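Local coordinates for polysaccharide deacetylase-like protein (Bacillus anthracis, PDB 4V33), which is a putative polysaccharide deacetylase, seen with a bound zinc ion, that is required for osmotic stability and maintenance of cell shape in this bacterium, at residues A[62-67]-A[98-103]; A[70-75]-A[131-136]; A[74-79]-A[120-125]. All coordinates share one frame; numbering follows the deposited sequence. Where two conformers were deposited one is given.

Contact 1: residues A[62-67]-A[98-103]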
loop_
_atom_site.group_PDB
_atom_site.type_symbol
_atom_site.label_atom_id
_atom_site.label_comp_id
_atom_site.label_asym_id
_atom_site.label_seq_id
_atom_site.Cartn_x
_atom_site.Cartn_y
_atom_site.Cartn_z
ATOM N N THR A 62 20.929 5.587 -15.085
ATOM C CA THR A 62 21.149 5.738 -16.514
ATOM C C THR A 62 20.612 4.515 -17.241
ATOM O O THR A 62 20.909 3.382 -16.867
ATOM C CB THR A 62 22.640 5.921 -16.841
ATOM O OG1 THR A 62 23.142 7.067 -16.139
ATOM C CG2 THR A 62 22.843 6.112 -18.336
ATOM N N ILE A 63 19.817 4.755 -18.278
ATOM C CA ILE A 63 19.236 3.684 -19.079
ATOM C C ILE A 63 20.123 3.389 -20.288
ATOM O O ILE A 63 20.691 4.300 -20.887
ATOM C CB ILE A 63 17.813 4.072 -19.547
ATOM C CG1 ILE A 63 16.900 4.275 -18.333
ATOM C CG2 ILE A 63 17.231 3.018 -20.483
ATOM C CD1 ILE A 63 15.590 4.971 -18.659
ATOM N N HIS A 64 20.256 2.112 -20.633
ATOM C CA HIS A 64 21.023 1.719 -21.808
ATOM C C HIS A 64 20.244 0.706 -22.627
ATOM O O HIS A 64 19.322 0.063 -22.119
ATOM C CB HIS A 64 22.350 1.079 -21.399
ATOM C CG HIS A 64 23.172 1.918 -20.472
ATOM N ND1 HIS A 64 24.039 2.891 -20.921
ATOM C CD2 HIS A 64 23.268 1.920 -19.122
ATOM C CE1 HIS A 64 24.632 3.459 -19.887
ATOM N NE2 HIS A 64 24.181 2.890 -18.784
ATOM N N MET A 65 20.632 0.550 -23.889
ATOM C CA MET A 65 20.105 -0.536 -24.697
ATOM C C MET A 65 21.226 -1.430 -25.204
ATOM O O MET A 65 22.282 -0.951 -25.617
ATOM C CB MET A 65 19.306 -0.014 -25.886
ATOM C CG MET A 65 18.689 -1.133 -26.713
ATOM S SD MET A 65 16.937 -1.369 -26.396
ATOM C CE MET A 65 16.506 0.342 -26.282
ATOM N N THR A 66 20.987 -2.734 -25.171
ATOM C CA THR A 66 21.919 -3.688 -25.751
ATOM C C THR A 66 21.175 -4.636 -26.680
ATOM O O THR A 66 19.951 -4.556 -26.809
ATOM C CB THR A 66 22.651 -4.494 -24.662
ATOM O OG1 THR A 66 21.694 -5.052 -23.752
ATOM C CG2 THR A 66 23.606 -3.596 -23.894
ATOM N N ASP A 67 21.925 -5.512 -27.343
ATOM C CA ASP A 67 21.351 -6.569 -28.171
ATOM C C ASP A 67 20.489 -6.055 -29.327
ATOM O O ASP A 67 19.599 -6.761 -29.801
ATOM C CB ASP A 67 20.542 -7.548 -27.312
ATOM C CG ASP A 67 21.344 -8.112 -26.152
ATOM O OD1 ASP A 67 22.574 -8.271 -26.294
ATOM O OD2 ASP A 67 20.741 -8.398 -25.095
ATOM N N GLU A 98 27.647 5.145 -29.375
ATOM C CA GLU A 98 28.868 4.524 -28.863
ATOM C C GLU A 98 28.785 4.212 -27.371
ATOM O O GLU A 98 29.659 3.539 -26.820
ATOM C CB GLU A 98 30.083 5.401 -29.167
ATOM C CG GLU A 98 30.218 5.740 -30.640
ATOM C CD GLU A 98 30.229 4.504 -31.517
ATOM O OE1 GLU A 98 30.887 3.511 -31.138
ATOM O OE2 GLU A 98 29.572 4.522 -32.582
ATOM N N LYS A 99 27.732 4.704 -26.723
ATOM C CA LYS A 99 27.510 4.443 -25.306
ATOM C C LYS A 99 26.196 3.698 -25.078
ATOM O O LYS A 99 25.495 3.954 -24.098
ATOM C CB LYS A 99 27.507 5.750 -24.511
ATOM C CG LYS A 99 28.789 6.563 -24.630
ATOM C CD LYS A 99 28.738 7.784 -23.720
ATOM C CE LYS A 99 30.007 8.616 -23.827
ATOM N NZ LYS A 99 29.993 9.760 -22.869
ATOM N N GLN A 100 25.875 2.780 -25.986
ATOM C CA GLN A 100 24.674 1.950 -25.881
ATOM C C GLN A 100 23.394 2.775 -25.715
ATOM O O GLN A 100 22.501 2.407 -24.953
ATOM C CB GLN A 100 24.823 0.931 -24.746
ATOM C CG GLN A 100 25.939 -0.082 -24.994
ATOM C CD GLN A 100 26.183 -0.999 -23.816
ATOM O OE1 GLN A 100 25.892 -0.653 -22.669
ATOM N NE2 GLN A 100 26.726 -2.180 -24.092
ATOM N N PHE A 101 23.330 3.889 -26.441
ATOM C CA PHE A 101 22.177 4.791 -26.416
ATOM C C PHE A 101 21.793 5.185 -24.999
ATOM O O PHE A 101 20.620 5.174 -24.609
ATOM C CB PHE A 101 21.019 4.200 -27.217
ATOM C CG PHE A 101 21.333 4.061 -28.678
ATOM C CD1 PHE A 101 21.321 5.171 -29.504
ATOM C CD2 PHE A 101 21.683 2.832 -29.215
ATOM C CE1 PHE A 101 21.629 5.060 -30.845
ATOM C CE2 PHE A 101 21.993 2.712 -30.553
ATOM C CZ PHE A 101 21.965 3.828 -31.372
ATOM N N SER A 102 22.824 5.545 -24.246
ATOM C CA SER A 102 22.684 5.948 -22.857
ATOM C C SER A 102 21.685 7.087 -22.701
ATOM O O SER A 102 21.681 8.032 -23.497
ATOM C CB SER A 102 24.054 6.362 -22.309
ATOM O OG SER A 102 23.939 7.097 -21.106
ATOM N N LEU A 103 20.847 6.991 -21.676
ATOM C CA LEU A 103 19.888 8.035 -21.356
ATOM C C LEU A 103 19.850 8.243 -19.851
ATOM O O LEU A 103 19.453 7.346 -19.103
ATOM C CB LEU A 103 18.490 7.670 -21.849
ATOM C CG LEU A 103 17.444 8.774 -21.668
ATOM C CD1 LEU A 103 17.462 9.737 -22.861
ATOM C CD2 LEU A 103 16.048 8.189 -21.441
#
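Ile63 and Leu103 bind each other twice through their backbones, as an antiparallel hydrogen-bonded pair: Ile63 N donates to Leu103 O at 2.7 Å, and Leu103 N returns a bond to Ile63 O at 2.8 Å. Met65 N reaches Gln100 O at 2.8 Å with an almost straight N-H...O angle of 178°. Between these points the partner chain leaves strand geometry, since Gln100 and Phe101 both have positive phi; Phe101 is thereby passed over in the pairing. His64 CG is anti to the carbonyl carbon (chi1 -54°), beside the backbone N, and the ring offers its edge to Lys99 O, 3.7 Å from ND1 and not hydrogen-bonded. The side chains of Thr66 and Gln100 cross at a slant, CG2 of Thr66 nearest to NE2 of Gln100 at 3.4 Å. On the buried side, Ile63 CD1 meets Leu103 CD2 at 4.3 Å, and both residues lie against Tyr77. Strands 60-66 and 103-106 of a fibronectin type III sandwich thus begin their pairing here. All three hydrogen bonds between the segments are backbone ones, and Tyr77 OH and Ser94 OG bind the carbonyls of Phe101 and Ser102; His64 ND1 is buried with no polar partner in the model.

Contact 2: residues A[70-75]-A[131-136]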
loop_
_atom_site.group_PDB
_atom_site.type_symbol
_atom_site.label_atom_id
_atom_site.label_comp_id
_atom_site.label_asym_id
_atom_site.label_seq_id
_atom_site.Cartn_x
_atom_site.Cartn_y
_atom_site.Cartn_z
ATOM N N ASP A 70 19.128 -4.153 -35.606
ATOM C CA ASP A 70 19.168 -3.149 -36.661
ATOM C C ASP A 70 20.255 -2.102 -36.416
ATOM O O ASP A 70 20.605 -1.802 -35.272
ATOM C CB ASP A 70 17.817 -2.423 -36.754
ATOM C CG ASP A 70 16.846 -3.096 -37.710
ATOM O OD1 ASP A 70 16.884 -2.776 -38.916
ATOM O OD2 ASP A 70 16.032 -3.927 -37.253
ATOM N N THR A 71 20.772 -1.537 -37.498
ATOM C CA THR A 71 21.663 -0.381 -37.435
ATOM C C THR A 71 20.841 0.872 -37.162
ATOM O O THR A 71 19.926 1.183 -37.920
ATOM C CB THR A 71 22.401 -0.177 -38.771
ATOM O OG1 THR A 71 23.331 -1.247 -38.977
ATOM C CG2 THR A 71 23.151 1.149 -38.776
ATOM N N LEU A 72 21.170 1.595 -36.096
ATOM C CA LEU A 72 20.392 2.767 -35.703
ATOM C C LEU A 72 21.234 4.020 -35.516
ATOM O O LEU A 72 22.412 3.946 -35.172
ATOM C CB LEU A 72 19.672 2.493 -34.378
ATOM C CG LEU A 72 18.697 1.322 -34.273
ATOM C CD1 LEU A 72 18.183 1.204 -32.851
ATOM C CD2 LEU A 72 17.542 1.498 -35.256
ATOM N N THR A 73 20.607 5.176 -35.710
ATOM C CA THR A 73 21.260 6.441 -35.403
ATOM C C THR A 73 20.752 6.991 -34.078
ATOM O O THR A 73 21.411 7.814 -33.443
ATOM C CB THR A 73 21.030 7.493 -36.500
ATOM O OG1 THR A 73 19.625 7.644 -36.738
ATOM C CG2 THR A 73 21.714 7.073 -37.788
ATOM N N GLU A 74 19.589 6.513 -33.645
ATOM C CA GLU A 74 18.921 7.089 -32.489
ATOM C C GLU A 74 17.984 6.076 -31.850
ATOM O O GLU A 74 17.433 5.215 -32.532
ATOM C CB GLU A 74 18.127 8.320 -32.961
ATOM C CG GLU A 74 17.296 9.038 -31.911
ATOM C CD GLU A 74 16.448 10.146 -32.517
ATOM O OE1 GLU A 74 16.504 10.334 -33.756
ATOM O OE2 GLU A 74 15.727 10.830 -31.755
ATOM N N VAL A 75 17.815 6.176 -30.537
ATOM C CA VAL A 75 16.774 5.438 -29.834
ATOM C C VAL A 75 15.885 6.458 -29.146
ATOM O O VAL A 75 16.378 7.395 -28.518
ATOM C CB VAL A 75 17.362 4.465 -28.786
ATOM C CG1 VAL A 75 16.271 3.940 -27.853
ATOM C CG2 VAL A 75 18.073 3.310 -29.484
ATOM N N ILE A 131 11.784 1.797 -35.981
ATOM C CA ILE A 131 11.920 0.364 -35.747
ATOM C C ILE A 131 11.473 0.051 -34.327
ATOM O O ILE A 131 12.041 0.573 -33.371
ATOM C CB ILE A 131 13.399 -0.071 -35.863
ATOM C CG1 ILE A 131 13.991 0.346 -37.211
ATOM C CG2 ILE A 131 13.551 -1.578 -35.631
ATOM C CD1 ILE A 131 13.423 -0.414 -38.400
ATOM N N PRO A 132 10.454 -0.806 -34.178
ATOM C CA PRO A 132 10.041 -1.207 -32.830
ATOM C C PRO A 132 11.167 -1.973 -32.147
ATOM O O PRO A 132 11.782 -2.843 -32.763
ATOM C CB PRO A 132 8.849 -2.139 -33.084
ATOM C CG PRO A 132 8.419 -1.862 -34.502
ATOM C CD PRO A 132 9.654 -1.453 -35.232
ATOM N N LEU A 133 11.446 -1.640 -30.893
ATOM C CA LEU A 133 12.469 -2.369 -30.160
ATOM C C LEU A 133 11.830 -3.202 -29.053
ATOM O O LEU A 133 11.427 -4.343 -29.284
ATOM C CB LEU A 133 13.543 -1.416 -29.626
ATOM C CG LEU A 133 14.278 -0.638 -30.729
ATOM C CD1 LEU A 133 15.261 0.363 -30.127
ATOM C CD2 LEU A 133 14.993 -1.569 -31.720
ATOM N N THR A 134 11.712 -2.639 -27.861
ATOM C CA THR A 134 11.207 -3.413 -26.737
ATOM C C THR A 134 10.621 -2.511 -25.650
ATOM O O THR A 134 10.678 -1.283 -25.749
ATOM C CB THR A 134 12.325 -4.332 -26.179
ATOM O OG1 THR A 134 11.798 -5.202 -25.168
ATOM C CG2 THR A 134 13.473 -3.502 -25.621
ATOM N N LYS A 135 10.037 -3.129 -24.630
ATOM C CA LYS A 135 9.412 -2.403 -23.536
ATOM C C LYS A 135 9.966 -2.919 -22.222
ATOM O O LYS A 135 10.372 -4.079 -22.126
ATOM C CB LYS A 135 7.896 -2.601 -23.553
ATOM C CG LYS A 135 7.217 -2.244 -24.863
ATOM C CD LYS A 135 5.727 -2.544 -24.793
ATOM C CE LYS A 135 5.013 -2.128 -26.072
ATOM N NZ LYS A 135 5.537 -2.845 -27.263
ATOM N N SER A 136 9.988 -2.050 -21.217
ATOM C CA SER A 136 10.387 -2.448 -19.877
ATOM C C SER A 136 9.789 -1.466 -18.884
ATOM O O SER A 136 8.889 -0.694 -19.221
ATOM C CB SER A 136 11.913 -2.470 -19.752
ATOM O OG SER A 136 12.324 -3.127 -18.554
#
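The flat carboxylate of Asp70 carries the CG2 methyl of Ile131 over one face, almost directly above OD2, at 3.8 Å from that oxygen. Its oxygens find their polar partners outside the two segments: OD1 forms a salt bridge with Lys125, and OD2 accepts a hydrogen bond from Gln46 NE2. Asp70 thus meets a methyl group above its plane, while one oxygen pairs with a charge and the other takes an amide hydrogen. Deeper in, the contact becomes wholly apolar. Leu72 and Leu133 reach toward each other tip to tip, with Leu72 CD1 4.1 Å from Leu133 CD1. The other branch of Leu72, CD2, lies 4.2 Å from Ile131 CG1, so the two methyls divide their work between two residues of one strand. This is one end of the interior of the fibronectin type III sandwich, where the turn leading into strand 74-81 packs on strand 130-140. Each of the two strands carries a classic beta bulge against strand 115-124: Thr73 and Glu74 face Ile124, Leu133 and Thr134 face Ala121. Val75 completes the cluster. With CG2 anti to its carbonyl carbon (CG1 at chi1 167°), it brings that methyl obliquely across Leu133 to within 4.1 Å of CD1. Phe101 packs against Val75, and Met65 of the facing sheet, in one of its two conformers, touches both Val75 and Leu133.

Contact 3: residues A[74-79]-A[120-125]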
loop_
_atom_site.group_PDB
_atom_site.type_symbol
_atom_site.label_atom_id
_atom_site.label_comp_id
_atom_site.label_asym_id
_atom_site.label_seq_id
_atom_site.Cartn_x
_atom_site.Cartn_y
_atom_site.Cartn_z
ATOM N N GLU A 74 19.589 6.513 -33.645
ATOM C CA GLU A 74 18.921 7.089 -32.489
ATOM C C GLU A 74 17.984 6.076 -31.850
ATOM O O GLU A 74 17.433 5.215 -32.532
ATOM C CB GLU A 74 18.127 8.320 -32.961
ATOM C CG GLU A 74 17.296 9.038 -31.911
ATOM C CD GLU A 74 16.448 10.146 -32.517
ATOM O OE1 GLU A 74 16.504 10.334 -33.756
ATOM O OE2 GLU A 74 15.727 10.830 -31.755
ATOM N N VAL A 75 17.815 6.176 -30.537
ATOM C CA VAL A 75 16.774 5.438 -29.834
ATOM C C VAL A 75 15.885 6.458 -29.146
ATOM O O VAL A 75 16.378 7.395 -28.518
ATOM C CB VAL A 75 17.362 4.465 -28.786
ATOM C CG1 VAL A 75 16.271 3.940 -27.853
ATOM C CG2 VAL A 75 18.073 3.310 -29.484
ATOM N N GLN A 76 14.574 6.300 -29.282
ATOM C CA GLN A 76 13.652 7.157 -28.544
ATOM C C GLN A 76 12.951 6.355 -27.477
ATOM O O GLN A 76 12.372 5.309 -27.764
ATOM C CB GLN A 76 12.629 7.798 -29.482
ATOM C CG GLN A 76 13.280 8.665 -30.548
ATOM C CD GLN A 76 12.287 9.499 -31.333
ATOM O OE1 GLN A 76 11.074 9.307 -31.236
ATOM N NE2 GLN A 76 12.802 10.428 -32.122
ATOM N N TYR A 77 13.015 6.850 -26.244
ATOM C CA TYR A 77 12.394 6.182 -25.110
ATOM C C TYR A 77 11.127 6.913 -24.713
ATOM O O TYR A 77 11.187 8.047 -24.230
ATOM C CB TYR A 77 13.336 6.179 -23.902
ATOM C CG TYR A 77 14.664 5.485 -24.103
ATOM C CD1 TYR A 77 14.803 4.130 -23.845
ATOM C CD2 TYR A 77 15.786 6.194 -24.511
ATOM C CE1 TYR A 77 16.026 3.485 -24.003
ATOM C CE2 TYR A 77 17.022 5.558 -24.670
ATOM C CZ TYR A 77 17.127 4.202 -24.414
ATOM O OH TYR A 77 18.338 3.554 -24.564
ATOM N N LYS A 78 9.981 6.273 -24.915
ATOM C CA LYS A 78 8.720 6.841 -24.465
ATOM C C LYS A 78 8.518 6.390 -23.027
ATOM O O LYS A 78 8.508 5.191 -22.744
ATOM C CB LYS A 78 7.550 6.368 -25.328
ATOM C CG LYS A 78 6.211 6.968 -24.894
ATOM C CD LYS A 78 5.032 6.315 -25.608
ATOM C CE LYS A 78 5.036 6.649 -27.083
ATOM N NZ LYS A 78 3.819 6.108 -27.775
ATOM N N ILE A 79 8.376 7.352 -22.127
ATOM C CA ILE A 79 8.336 7.042 -20.704
ATOM C C ILE A 79 7.158 7.737 -20.051
ATOM O O ILE A 79 6.865 8.906 -20.338
ATOM C CB ILE A 79 9.639 7.472 -19.998
ATOM C CG1 ILE A 79 10.842 6.798 -20.664
ATOM C CG2 ILE A 79 9.590 7.130 -18.509
ATOM C CD1 ILE A 79 12.176 7.138 -20.029
ATOM N N GLU A 120 8.972 2.453 -23.344
ATOM C CA GLU A 120 8.864 1.832 -24.663
ATOM C C GLU A 120 9.928 2.434 -25.552
ATOM O O GLU A 120 9.946 3.648 -25.762
ATOM C CB GLU A 120 7.516 2.113 -25.317
ATOM C CG GLU A 120 6.298 1.540 -24.647
ATOM C CD GLU A 120 5.039 1.815 -25.467
ATOM O OE1 GLU A 120 5.116 2.607 -26.440
ATOM O OE2 GLU A 120 3.983 1.237 -25.149
ATOM N N ALA A 121 10.795 1.591 -26.098
ATOM C CA ALA A 121 11.876 2.075 -26.946
ATOM C C ALA A 121 11.629 1.771 -28.413
ATOM O O ALA A 121 11.211 0.671 -28.765
ATOM C CB ALA A 121 13.190 1.466 -26.513
ATOM N N ILE A 122 11.888 2.763 -29.260
ATOM C CA ILE A 122 11.915 2.568 -30.702
ATOM C C ILE A 122 13.251 3.049 -31.229
ATOM O O ILE A 122 13.918 3.861 -30.594
ATOM C CB ILE A 122 10.769 3.319 -31.436
ATOM C CG1 ILE A 122 10.957 4.839 -31.362
ATOM C CG2 ILE A 122 9.409 2.877 -30.909
ATOM C CD1 ILE A 122 9.900 5.623 -32.131
ATOM N N GLY A 123 13.657 2.517 -32.378
ATOM C CA GLY A 123 14.891 2.946 -32.999
ATOM C C GLY A 123 14.603 3.772 -34.236
ATOM O O GLY A 123 13.552 3.612 -34.861
ATOM N N ILE A 124 15.529 4.660 -34.582
ATOM C CA ILE A 124 15.418 5.448 -35.807
ATOM C C ILE A 124 16.627 5.165 -36.685
ATOM O O ILE A 124 17.764 5.274 -36.222
ATOM C CB ILE A 124 15.399 6.962 -35.514
ATOM C CG1 ILE A 124 14.522 7.281 -34.297
ATOM C CG2 ILE A 124 14.968 7.744 -36.766
ATOM C CD1 ILE A 124 13.064 6.965 -34.491
ATOM N N LYS A 125 16.386 4.804 -37.946
ATOM C CA LYS A 125 17.468 4.594 -38.913
ATOM C C LYS A 125 17.925 5.931 -39.498
ATOM O O LYS A 125 17.269 6.961 -39.309
ATOM C CB LYS A 125 17.013 3.692 -40.068
ATOM C CG LYS A 125 16.242 2.442 -39.678
ATOM C CD LYS A 125 17.145 1.280 -39.331
ATOM C CE LYS A 125 17.924 0.769 -40.535
ATOM N NZ LYS A 125 18.739 -0.410 -40.130
HETATM O O HOH W 1 3.001 3.613 -27.778
#
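Gln76 and Ile122 form a hydrogen-bonded pair at the middle of an antiparallel strand pairing, Gln76 N meeting Ile122 O at 2.8 Å and Gln76 O accepting from Ile122 N. CB of Gln76 rests 3.9 Å from Ile122 CG1. CG, anti to the carbonyl carbon (chi1 -60°), leans instead to the other neighbour, Ile124, and CD lies 4.1 Å from Ile124 CD1. At the tip the amide divides: OE1 approaches Ile122 CD1, while NE2 donates to Glu74 OE2 at 3.0 Å, in the plane of its own amide but from above the carboxylate plane. Ser93 OG also bonds to that oxygen, and the aliphatic chain of Glu74 runs alongside Ile124. On the same face, Lys78 and Glu120 lie side by side; their direct salt bridge is long, NZ to OE1 4.0 Å, but a water bridges it, accepting from NZ at 2.6 Å and donating to OE1 at 2.7 Å. Lys86 pairs with the other oxygen, OE2. The opposite face is largely apolar, apart from Tyr77 OH, bonded to Phe101 O: Val75 CG1 lies over one face of the Tyr77 ring, offset toward the rim, and Ala121 CB touches both residues. Strands 74-81 and 115-124 are the central pair of the four-stranded sheet, flanked by 90-94 and 130-140, with strand 60-66 of the second sheet packed against Tyr77 and Ala121.

All three contacts belong to the fibronectin type III sandwich, far from the zinc site. Contact 1 and contact 3 are pairings within its two different sheets, both partly buried: contact 3 is a regular antiparallel pairing with polar and aliphatic side chains mixed on its outer face, whereas contact 1 frays into a loop. Contact 2, the most buried, has no hydrogen bond between its segments and joins the turn and start of strand 74-81 to strand 130-140, not its neighbour in the sheet. Contact 1 meets the other sheet partly through Phe101 on Val75 and Leu103 on Tyr77. Backbone hydrogen bonds build each sheet; between them the contacts are mainly apolar, the probable Tyr77-Phe101 bond an exception.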